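Local coordinates for Hpr(Ser) kinase (Coxiella burnetii, PDB 3TQF) that phosphorylates the phosphocarrier protein HPr on a serine and removes the same phosphate, as a kinase/phosphatase of a P-loop family, at the interface of chains A and B. Coordinates in Å, arbitrary orientation; residue numbers count along the deposited sequence, not the author numbering. Chains: chain A/B, Hpr(Ser) kinase.

Contact 1: the interface of chains A and B. Residues chain A 26-28, 31; chain B 136, 139, 144.
B:Arg139 reaches across to A:Asn26 and A:Glu31, a worked case of one guanidinium tying a loop and a helix of its neighbour together. Its chain runs extended from CG to NE, which carries the flat group along A:Glu31 and up to the turn at A:Asn26 to A:Gly28. The side-chain carbonyl of A:Asn26 is gripped end-on by two nitrogens that share its OD1. NH2 of B:Arg139 bonds to OD1 of A:Asn26 at 3.1 Å and stands 51° out of the carbonyl plane. NH1 of B:Arg139 makes the longer bond to OD1 of A:Asn26, 3.3 Å, nearly along the C=O axis. OD1 lies in the guanidinium plane, yet the two flat groups are close to perpendicular (88°), the amide standing upright at the guanidinium edge. NH1 of B:Arg139 also forms a salt bridge with OE2 of A:Glu31 at 2.8 Å; this oxygen is met from above the carboxylate plane but sits at the guanidinium edge. A:Glu31 is bent at chi2 (90°), folding its carboxylate back beside the arginine stem, where its CD lies 3.7 Å from CD of B:Arg139. Both faces of the guanidinium are covered. The backbone N of A:Gly28 lies over the centre of one, 3.6 Å from CZ of B:Arg139. From its own chain, the ring of B:His136 backs the other, and this sandwich should limit tilting of the group while the edge bonds fix its rotation. B:Leu144 adds an apolar flank, its CD1 being 4.1 Å from CG of A:Glu31. A:Asn26 to A:Gly28 belong to the Walker A motif, or P-loop, of residues 23-30, and A:Glu31 follows in helix 29-38. The contact thus brings an arginine of one subunit against the phosphate-binding loop of another; if this interface exists outside the crystal, it may steady that loop or link nucleotide binding to subunit assembly.

Contact 2: the interface of chains A and B. Residues chain A 74-75, 77-78, 83; chain B 115-116, 144, 147-148, 151.
A:Gly74 adopts a positive phi (108°) just before A:Ile75 and strand 76-79, and in this turn the backbone carbonyls of both residues face B:Pro116. The proline ring meets them with its carbon edge: its CB lies 3.4 Å from the carbonyl O of A:Gly74. Opposite the same turn stands helix 141-165 of chain B, which presents B:Leu144, B:Thr147, B:Leu148 and B:Asn151 along one side. B:Asn151 supplies the polar element of this mainly apolar patch. Its amide nitrogen ND2 points to the backbone O of A:Ile77 at 3.1 Å, a weak hydrogen bond bent to 134° at the hydrogen. The other branch of the carboxamide, OD1, comes against the CD1 methyl of A:Leu83 at 3.4 Å, a contact that offers it no bond; the leucine chain crosses the asparagine at about a right angle. A:Ile75, much of whose surface is hidden here, spreads its branches over the helix. CG2 of A:Ile75 approaches ND2 of B:Asn151 at 3.9 Å, while the end of the longer branch, CD1, reaches CD2 of B:Leu144 at 4.0 Å. With CG anti to the backbone N (chi1 -172°), B:Leu148 turns its CD1 methyl toward the A:Gly74 to A:Ile75 turn, 3.8 Å from CA of A:Ile75. Methyl contacts complete the patch. The CD1 methyl of A:Leu83 points at CG2 of B:Thr147 (3.8 Å), and A:Ile78 crosses the threonine at about a right angle, its CD1 passing alongside that CG2 of B:Thr147 at 4.0 Å. The mainly apolar character suggests that fit matters more here than hydrogen bonding. In the fold, the chain A side is a turn leading into strand 76-79 and then short helix 80-84, set against the long C-terminal helix of chain B, with B:Pro116 approaching from the loop just ahead of strand 117-123.

Contact 1: the interface of chains A and B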
ATOM      1  N   ASN A  26      -4.647 -17.297   7.624  1.00 45.23           N
ATOM      2  CA  ASN A  26      -4.717 -15.976   8.253  1.00 45.53           C
ATOM      3  C   ASN A  26      -3.393 -15.201   8.198  1.00 44.49           C
ATOM      4  O   ASN A  26      -2.873 -14.747   9.216  1.00 45.86           O
ATOM      5  CB  ASN A  26      -5.236 -16.107   9.698  1.00 48.45           C
ATOM      6  CG  ASN A  26      -5.780 -14.787  10.258  1.00 50.10           C
ATOM      7  OD1 ASN A  26      -5.887 -13.779   9.546  1.00 49.37           O
ATOM      8  ND2 ASN A  26      -6.130 -14.795  11.546  1.00 53.45           N
ATOM      9  N   ILE A  27      -2.862 -15.065   6.988  1.00 42.17           N
ATOM     10  CA  ILE A  27      -1.679 -14.245   6.731  1.00 41.34           C
ATOM     11  C   ILE A  27      -1.944 -13.124   5.718  1.00 39.55           C
ATOM     12  O   ILE A  27      -1.059 -12.322   5.453  1.00 39.33           O
ATOM     13  CB  ILE A  27      -0.486 -15.103   6.241  1.00 41.06           C
ATOM     14  CG1 ILE A  27      -0.786 -15.750   4.880  1.00 39.28           C
ATOM     15  CG2 ILE A  27      -0.142 -16.165   7.276  1.00 43.25           C
ATOM     16  CD1 ILE A  27       0.310 -16.659   4.377  1.00 39.18           C
ATOM     17  N   GLY A  28      -3.152 -13.070   5.154  1.00 38.85           N
ATOM     18  CA  GLY A  28      -3.525 -12.021   4.207  1.00 37.65           C
ATOM     19  C   GLY A  28      -3.496 -12.421   2.739  1.00 36.26           C
ATOM     20  O   GLY A  28      -3.273 -11.571   1.875  1.00 35.38           O
ATOM     21  N   GLU A  31      -6.552 -10.967   1.039  1.00 35.47           N
ATOM     22  CA  GLU A  31      -6.262  -9.546   0.993  1.00 35.25           C
ATOM     23  C   GLU A  31      -5.253  -9.244  -0.110  1.00 33.77           C
ATOM     24  O   GLU A  31      -5.321  -8.203  -0.748  1.00 33.76           O
ATOM     25  CB  GLU A  31      -5.742  -9.067   2.348  1.00 36.41           C
ATOM     26  CG  GLU A  31      -6.804  -9.018   3.453  1.00 38.77           C
ATOM     27  CD  GLU A  31      -6.940 -10.322   4.250  1.00 40.46           C
ATOM     28  OE1 GLU A  31      -6.891 -11.419   3.657  1.00 40.49           O
ATOM     29  OE2 GLU A  31      -7.114 -10.243   5.485  1.00 43.05           O
TER
ATOM     30  N   HIS B 136      -5.381  -5.714  10.891  1.00 47.14           N
ATOM     31  CA  HIS B 136      -4.112  -6.426  10.772  1.00 49.28           C
ATOM     32  C   HIS B 136      -3.106  -5.477  10.131  1.00 48.73           C
ATOM     33  O   HIS B 136      -3.462  -4.744   9.207  1.00 47.05           O
ATOM     34  CB  HIS B 136      -4.270  -7.665   9.898  1.00 50.37           C
ATOM     35  CG  HIS B 136      -5.245  -8.666  10.435  1.00 51.42           C
ATOM     36  ND1 HIS B 136      -4.880  -9.667  11.311  1.00 53.79           N
ATOM     37  CD2 HIS B 136      -6.570  -8.830  10.208  1.00 50.07           C
ATOM     38  CE1 HIS B 136      -5.939 -10.399  11.606  1.00 54.57           C
ATOM     39  NE2 HIS B 136      -6.978  -9.912  10.951  1.00 52.29           N
ATOM     40  N   ARG B 139      -2.121  -5.233   5.350  1.00 47.30           N
ATOM     41  CA  ARG B 139      -2.944  -5.964   4.388  1.00 47.07           C
ATOM     42  C   ARG B 139      -3.659  -4.971   3.474  1.00 45.11           C
ATOM     43  O   ARG B 139      -4.697  -5.287   2.884  1.00 44.95           O
ATOM     44  CB  ARG B 139      -3.963  -6.856   5.102  1.00 47.38           C
ATOM     45  CG  ARG B 139      -3.338  -7.858   6.044  1.00 48.89           C
ATOM     46  CD  ARG B 139      -4.301  -8.968   6.405  1.00 48.38           C
ATOM     47  NE  ARG B 139      -3.691  -9.904   7.343  1.00 50.02           N
ATOM     48  CZ  ARG B 139      -4.300 -10.971   7.849  1.00 51.55           C
ATOM     49  NH1 ARG B 139      -5.553 -11.261   7.514  1.00 50.97           N
ATOM     50  NH2 ARG B 139      -3.653 -11.757   8.697  1.00 54.59           N
ATOM     51  N   LEU B 144      -9.036  -2.019   1.956  1.00 33.90           N
ATOM     52  CA  LEU B 144     -10.024  -2.810   2.673  1.00 33.97           C
ATOM     53  C   LEU B 144     -11.187  -1.949   3.133  1.00 32.84           C
ATOM     54  O   LEU B 144     -12.347  -2.314   2.958  1.00 33.09           O
ATOM     55  CB  LEU B 144      -9.379  -3.522   3.866  1.00 34.84           C
ATOM     56  CG  LEU B 144      -8.267  -4.528   3.528  1.00 35.80           C
ATOM     57  CD1 LEU B 144      -7.852  -5.297   4.768  1.00 36.51           C
ATOM     58  CD2 LEU B 144      -8.697  -5.472   2.430  1.00 35.85           C
TER

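Contact 2: the interface of chains A and B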
ATOM      1  N   GLY A  74     -13.790  -9.451   7.951  1.00 47.01           N
ATOM      2  CA  GLY A  74     -14.030  -8.039   8.219  1.00 47.79           C
ATOM      3  C   GLY A  74     -14.980  -7.461   7.193  1.00 47.51           C
ATOM      4  O   GLY A  74     -15.893  -6.722   7.536  1.00 49.38           O
ATOM      5  N   ILE A  75     -14.751  -7.807   5.928  1.00 45.37           N
ATOM      6  CA  ILE A  75     -15.582  -7.359   4.819  1.00 45.43           C
ATOM      7  C   ILE A  75     -16.699  -8.354   4.550  1.00 46.51           C
ATOM      8  O   ILE A  75     -17.868  -7.974   4.441  1.00 48.45           O
ATOM      9  CB  ILE A  75     -14.758  -7.210   3.530  1.00 43.02           C
ATOM     10  CG1 ILE A  75     -13.592  -6.241   3.743  1.00 42.28           C
ATOM     11  CG2 ILE A  75     -15.643  -6.730   2.390  1.00 43.54           C
ATOM     12  CD1 ILE A  75     -12.631  -6.165   2.563  1.00 40.05           C
ATOM     13  N   ILE A  77     -18.117 -11.351   1.890  1.00 46.59           N
ATOM     14  CA  ILE A  77     -18.046 -11.684   0.473  1.00 45.90           C
ATOM     15  C   ILE A  77     -17.862 -10.426  -0.376  1.00 45.40           C
ATOM     16  O   ILE A  77     -18.411  -9.370  -0.063  1.00 46.94           O
ATOM     17  CB  ILE A  77     -19.312 -12.447   0.023  1.00 48.22           C
ATOM     18  CG1 ILE A  77     -19.330 -13.841   0.653  1.00 49.04           C
ATOM     19  CG2 ILE A  77     -19.375 -12.570  -1.493  1.00 47.87           C
ATOM     20  CD1 ILE A  77     -18.197 -14.741   0.174  1.00 46.76           C
ATOM     21  N   ILE A  78     -17.081 -10.554  -1.445  1.00 43.61           N
ATOM     22  CA  ILE A  78     -16.829  -9.462  -2.369  1.00 43.34           C
ATOM     23  C   ILE A  78     -17.142  -9.925  -3.788  1.00 43.70           C
ATOM     24  O   ILE A  78     -16.424 -10.759  -4.341  1.00 42.08           O
ATOM     25  CB  ILE A  78     -15.347  -9.008  -2.323  1.00 41.16           C
ATOM     26  CG1 ILE A  78     -14.952  -8.565  -0.913  1.00 41.35           C
ATOM     27  CG2 ILE A  78     -15.097  -7.873  -3.313  1.00 41.14           C
ATOM     28  CD1 ILE A  78     -13.472  -8.276  -0.764  1.00 39.30           C
ATOM     29  N   LEU A  83     -17.598  -4.797  -8.389  1.00 50.71           N
ATOM     30  CA  LEU A  83     -16.767  -3.722  -7.842  1.00 49.97           C
ATOM     31  C   LEU A  83     -15.579  -3.330  -8.717  1.00 48.97           C
ATOM     32  O   LEU A  83     -15.117  -2.196  -8.642  1.00 49.48           O
ATOM     33  CB  LEU A  83     -16.249  -4.094  -6.444  1.00 48.04           C
ATOM     34  CG  LEU A  83     -17.245  -4.158  -5.278  1.00 49.30           C
ATOM     35  CD1 LEU A  83     -16.494  -4.204  -3.962  1.00 47.19           C
ATOM     36  CD2 LEU A  83     -18.208  -2.988  -5.282  1.00 52.16           C
TER
ATOM     37  N   ASN B 115     -20.473 -11.917   6.004  1.00 51.35           N
ATOM     38  CA  ASN B 115     -20.818 -10.498   6.103  1.00 48.58           C
ATOM     39  C   ASN B 115     -19.993  -9.798   7.181  1.00 46.84           C
ATOM     40  O   ASN B 115     -19.403 -10.459   8.030  1.00 48.14           O
ATOM     41  CB  ASN B 115     -22.312 -10.340   6.399  1.00 49.65           C
ATOM     42  CG  ASN B 115     -23.161 -10.373   5.144  1.00 50.21           C
ATOM     43  OD1 ASN B 115     -23.838 -11.360   4.865  1.00 52.35           O
ATOM     44  ND2 ASN B 115     -23.117  -9.290   4.372  1.00 48.46           N
ATOM     45  N   PRO B 116     -19.948  -8.454   7.152  1.00 44.17           N
ATOM     46  CA  PRO B 116     -19.242  -7.724   8.206  1.00 42.86           C
ATOM     47  C   PRO B 116     -19.967  -7.818   9.542  1.00 44.16           C
ATOM     48  O   PRO B 116     -21.151  -8.154   9.576  1.00 45.46           O
ATOM     49  CB  PRO B 116     -19.249  -6.268   7.714  1.00 40.50           C
ATOM     50  CG  PRO B 116     -19.844  -6.277   6.350  1.00 40.43           C
ATOM     51  CD  PRO B 116     -20.590  -7.548   6.184  1.00 42.81           C
ATOM     52  N   LEU B 144      -9.036  -2.019   1.956  1.00 33.90           N
ATOM     53  CA  LEU B 144     -10.024  -2.810   2.673  1.00 33.97           C
ATOM     54  C   LEU B 144     -11.187  -1.949   3.133  1.00 32.84           C
ATOM     55  O   LEU B 144     -12.347  -2.314   2.958  1.00 33.09           O
ATOM     56  CB  LEU B 144      -9.379  -3.522   3.866  1.00 34.84           C
ATOM     57  CG  LEU B 144      -8.267  -4.528   3.528  1.00 35.80           C
ATOM     58  CD1 LEU B 144      -7.852  -5.297   4.768  1.00 36.51           C
ATOM     59  CD2 LEU B 144      -8.697  -5.472   2.430  1.00 35.85           C
ATOM     60  N   THR B 147     -13.233  -0.787   0.201  1.00 32.18           N
ATOM     61  CA  THR B 147     -14.062  -1.902  -0.256  1.00 33.10           C
ATOM     62  C   THR B 147     -15.232  -2.148   0.699  1.00 33.06           C
ATOM     63  O   THR B 147     -16.348  -2.419   0.258  1.00 33.82           O
ATOM     64  CB  THR B 147     -13.229  -3.185  -0.402  1.00 33.98           C
ATOM     65  OG1 THR B 147     -12.095  -2.916  -1.235  1.00 34.06           O
ATOM     66  CG2 THR B 147     -14.050  -4.294  -1.027  1.00 35.53           C
ATOM     67  N   LEU B 148     -14.967  -2.042   2.000  1.00 32.37           N
ATOM     68  CA  LEU B 148     -16.004  -2.175   3.022  1.00 32.41           C
ATOM     69  C   LEU B 148     -17.102  -1.136   2.841  1.00 32.37           C
ATOM     70  O   LEU B 148     -18.283  -1.440   3.020  1.00 33.40           O
ATOM     71  CB  LEU B 148     -15.399  -2.007   4.410  1.00 31.83           C
ATOM     72  CG  LEU B 148     -16.308  -2.296   5.600  1.00 32.00           C
ATOM     73  CD1 LEU B 148     -16.510  -3.794   5.772  1.00 32.78           C
ATOM     74  CD2 LEU B 148     -15.715  -1.687   6.854  1.00 31.30           C
ATOM     75  N   ASN B 151     -19.173  -1.704  -0.460  1.00 36.56           N
ATOM     76  CA  ASN B 151     -20.093  -2.807  -0.190  1.00 38.13           C
ATOM     77  C   ASN B 151     -21.276  -2.349   0.635  1.00 38.55           C
ATOM     78  O   ASN B 151     -22.404  -2.784   0.405  1.00 40.14           O
ATOM     79  CB  ASN B 151     -19.386  -3.963   0.540  1.00 38.42           C
ATOM     80  CG  ASN B 151     -18.972  -5.084  -0.393  1.00 39.60           C
ATOM     81  OD1 ASN B 151     -18.819  -4.887  -1.594  1.00 40.17           O
ATOM     82  ND2 ASN B 151     -18.796  -6.271   0.161  1.00 40.86           N
TER

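Contact 1 and contact 2 lie about 13 Å apart, measured between the centres of their C-alpha atoms, and share B:Leu144 near the start of helix 141-165. Through that helix, the loop preceding it and, in contact 2, the loop ahead of strand 117-123, chain B engages two regions of chain A: the P-loop with its following helix in contact 1, and the turn, strand 76-79 and helix 80-84 in contact 2. The first is chiefly polar, the second chiefly apolar, so they complement each other within one interface. The deposited assembly holds three copies; the structure alone does not show whether this interface is used in solution.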